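Local coordinates for putative sarcosine dimethylglycine methyltransferase (Galdieria sulphuraria, PDB 2O57), which probably transfers methyl groups to sarcosine and dimethylglycine, as a putative methyltransferase of the kind expected to use S-adenosylmethionine as donor, at the interface of chains A and B. Coordinates in Å, arbitrary orientation; residue numbers count along the deposited sequence, not the author numbering. Chains: chain A/B, putative sarcosine dimethylglycine methyltransferase.

The interface of chains A and B. Residues chain A 49-52, 65; chain B 76-78, 292.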
ATOM      1  N   LEU A  49     -10.796   2.423   3.915  1.00 10.76           N
ATOM      2  CA  LEU A  49      -9.896   1.641   4.759  1.00 10.87           C
ATOM      3  C   LEU A  49     -10.669   1.364   6.077  1.00 10.13           C
ATOM      4  O   LEU A  49     -10.944   2.283   6.852  1.00 10.96           O
ATOM      5  CB  LEU A  49      -8.573   2.400   4.993  1.00 11.63           C
ATOM      6  CG  LEU A  49      -7.645   2.699   3.788  1.00 10.98           C
ATOM      7  CD1 LEU A  49      -6.429   3.525   4.310  1.00 12.92           C
ATOM      8  CD2 LEU A  49      -7.220   1.368   3.105  1.00 12.00           C
ATOM      9  N   TYR A  50     -11.066   0.106   6.286  1.00  9.77           N
ATOM     10  CA  TYR A  50     -11.973  -0.289   7.392  1.00 10.04           C
ATOM     11  C   TYR A  50     -11.251  -0.825   8.644  1.00 11.37           C
ATOM     12  O   TYR A  50     -10.222  -1.490   8.546  1.00 11.49           O
ATOM     13  CB  TYR A  50     -13.028  -1.301   6.916  1.00  9.98           C
ATOM     14  CG  TYR A  50     -13.993  -0.630   5.963  1.00 10.57           C
ATOM     15  CD1 TYR A  50     -15.171  -0.027   6.453  1.00 10.56           C
ATOM     16  CD2 TYR A  50     -13.723  -0.573   4.591  1.00  8.79           C
ATOM     17  CE1 TYR A  50     -16.075   0.632   5.603  1.00 12.42           C
ATOM     18  CE2 TYR A  50     -14.619   0.117   3.711  1.00  9.33           C
ATOM     19  CZ  TYR A  50     -15.790   0.697   4.221  1.00 11.97           C
ATOM     20  OH  TYR A  50     -16.634   1.365   3.357  1.00 10.38           O
ATOM     21  N   LYS A  51     -11.786  -0.495   9.815  1.00 11.89           N
ATOM     22  CA  LYS A  51     -11.213  -0.915  11.101  1.00 14.89           C
ATOM     23  C   LYS A  51     -12.085  -2.067  11.601  1.00 14.31           C
ATOM     24  O   LYS A  51     -13.300  -1.946  11.580  1.00 12.90           O
ATOM     25  CB  LYS A  51     -11.302   0.257  12.082  1.00 13.86           C
ATOM     26  CG  LYS A  51     -10.847  -0.024  13.501  1.00 19.30           C
ATOM     27  CD  LYS A  51     -10.821   1.302  14.308  1.00 19.47           C
ATOM     28  CE  LYS A  51     -10.524   1.060  15.809  1.00 27.84           C
ATOM     29  NZ  LYS A  51     -10.354   2.365  16.584  1.00 28.03           N
ATOM     30  N   GLU A  52     -11.487  -3.169  12.043  1.00 14.82           N
ATOM     31  CA  GLU A  52     -12.261  -4.264  12.689  1.00 16.71           C
ATOM     32  C   GLU A  52     -12.789  -3.871  14.060  1.00 16.86           C
ATOM     33  O   GLU A  52     -12.106  -3.126  14.766  1.00 17.75           O
ATOM     34  CB  GLU A  52     -11.392  -5.518  12.837  1.00 17.51           C
ATOM     35  CG  GLU A  52     -11.031  -6.112  11.491  1.00 21.38           C
ATOM     36  CD  GLU A  52     -12.142  -7.002  10.918  1.00 25.04           C
ATOM     37  OE1 GLU A  52     -13.255  -7.062  11.506  1.00 22.81           O
ATOM     38  OE2 GLU A  52     -11.902  -7.622   9.854  1.00 27.44           O
ATOM     39  N   ARG A  65     -10.492   7.757   5.899  1.00 11.43           N
ATOM     40  CA  ARG A  65      -9.163   7.102   6.137  1.00 11.35           C
ATOM     41  C   ARG A  65      -8.419   6.929   4.801  1.00 11.67           C
ATOM     42  O   ARG A  65      -7.224   7.238   4.693  1.00  8.81           O
ATOM     43  CB  ARG A  65      -9.299   5.759   6.822  1.00 11.93           C
ATOM     44  CG  ARG A  65      -9.796   5.840   8.283  1.00 12.39           C
ATOM     45  CD  ARG A  65      -9.636   4.526   9.049  1.00 11.86           C
ATOM     46  NE  ARG A  65     -10.543   4.505  10.186  1.00 12.83           N
ATOM     47  CZ  ARG A  65     -11.698   3.837  10.230  1.00 16.31           C
ATOM     48  NH1 ARG A  65     -12.074   3.045   9.236  1.00 11.83           N
ATOM     49  NH2 ARG A  65     -12.471   3.925  11.314  1.00 13.72           N
TER
HETATM   50  N   MSE B  76      -5.507  -1.945  12.320  1.00 14.68           N
HETATM   51  CA  MSE B  76      -6.805  -1.908  11.623  1.00 14.15           C
HETATM   52  C   MSE B  76      -7.480  -3.273  11.594  1.00 14.42           C
HETATM   53  O   MSE B  76      -8.707  -3.339  11.531  1.00 12.37           O
HETATM   54  CB  MSE B  76      -6.635  -1.347  10.210  1.00 14.24           C
HETATM   55  CG  MSE B  76      -6.140   0.127  10.237  1.00 15.73           C
HETATM   56 SE   MSE B  76      -7.524   1.331  10.728  1.00 19.30          SE
HETATM   57  CE  MSE B  76      -8.409   1.267   9.050  1.00 18.78           C
ATOM     58  N   THR B  77      -6.678  -4.348  11.664  1.00 13.44           N
ATOM     59  CA  THR B  77      -7.195  -5.718  11.595  1.00 13.80           C
ATOM     60  C   THR B  77      -7.731  -6.137  12.966  1.00 14.05           C
ATOM     61  O   THR B  77      -8.353  -7.202  13.114  1.00 14.04           O
ATOM     62  CB  THR B  77      -6.077  -6.722  11.208  1.00 14.37           C
ATOM     63  OG1 THR B  77      -5.124  -6.785  12.284  1.00 14.52           O
ATOM     64  CG2 THR B  77      -5.398  -6.348   9.883  1.00 12.82           C
ATOM     65  N   GLY B  78      -7.478  -5.300  13.975  1.00 13.29           N
ATOM     66  CA  GLY B  78      -8.058  -5.493  15.291  1.00 14.45           C
ATOM     67  C   GLY B  78      -7.265  -6.352  16.258  1.00 15.27           C
ATOM     68  O   GLY B  78      -7.693  -6.538  17.401  1.00 14.86           O
ATOM     69  N   ARG B 292      -4.025 -13.146   7.238  1.00 12.46           N
ATOM     70  CA  ARG B 292      -4.811 -13.633   8.352  1.00 12.42           C
ATOM     71  C   ARG B 292      -4.885 -15.142   8.257  1.00 12.67           C
ATOM     72  O   ARG B 292      -5.009 -15.689   7.154  1.00 13.59           O
ATOM     73  CB  ARG B 292      -6.210 -12.982   8.385  1.00 11.92           C
ATOM     74  CG  ARG B 292      -7.025 -13.350   9.631  1.00 12.61           C
ATOM     75  CD  ARG B 292      -8.383 -12.619   9.713  1.00 13.64           C
ATOM     76  NE  ARG B 292      -8.392 -11.149   9.809  1.00 15.65           N
ATOM     77  CZ  ARG B 292      -8.450 -10.448  10.950  1.00 19.23           C
ATOM     78  NH1 ARG B 292      -8.385 -11.068  12.151  1.00 17.58           N
ATOM     79  NH2 ARG B 292      -8.545  -9.122  10.897  1.00 16.16           N
TER
HETATM   80  O   HOH W   1      -9.537  -7.177   9.106  1.00 34.64           O
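B:Met76, modelled as selenomethionine, carries this part of a two-fold symmetric interface, hiding 119 Å² against chain A; the deposited dimer need not be the biological one. Its side chain bends at chi2 and chi3 (-75° and -76°), turning the methyl into the A:Leu49–A:Lys51 loop: B:Met76 CE lies 3.3 Å from the carbonyl O of A:Tyr50. B:Met76 CE also meets A:Arg65 CD at 3.5 Å, the side chains crossing obliquely, so the arginine's aliphatic part does the touching. Its guanidinium turns back within chain A, where A:Arg65 NH1 donates to A:Leu49 O at 2.7 Å. That acceptor lies almost in the guanidinium plane, and A:Lys51 CB covers one face near its rim, evidence that the group's rotation is restrained. An alanine in place of A:Arg65 would probably loosen the loop and the seat of the B:Met76 methyl, losing both contacts. A:Glu52 N donates to B:Met76 O at 2.8 Å, nearly along the C=O axis. The A:Glu52 carboxylate and B:Arg292 guanidinium meet tip to tip, planes 74° apart; A:Glu52 OE2 and B:Arg292 NH2 form a long salt bridge of 3.8 Å, also bridged by water. B:Arg292 NH2 donates to B:Thr77 O at 2.9 Å, on a lone pair, which orients the guanidinium. In the fold, chain A's loop, backed by A:Arg65 from helix 59-76, caps the C-terminal end of the equivalent chain B helix, flanked by B:Arg292 from strand 284-292.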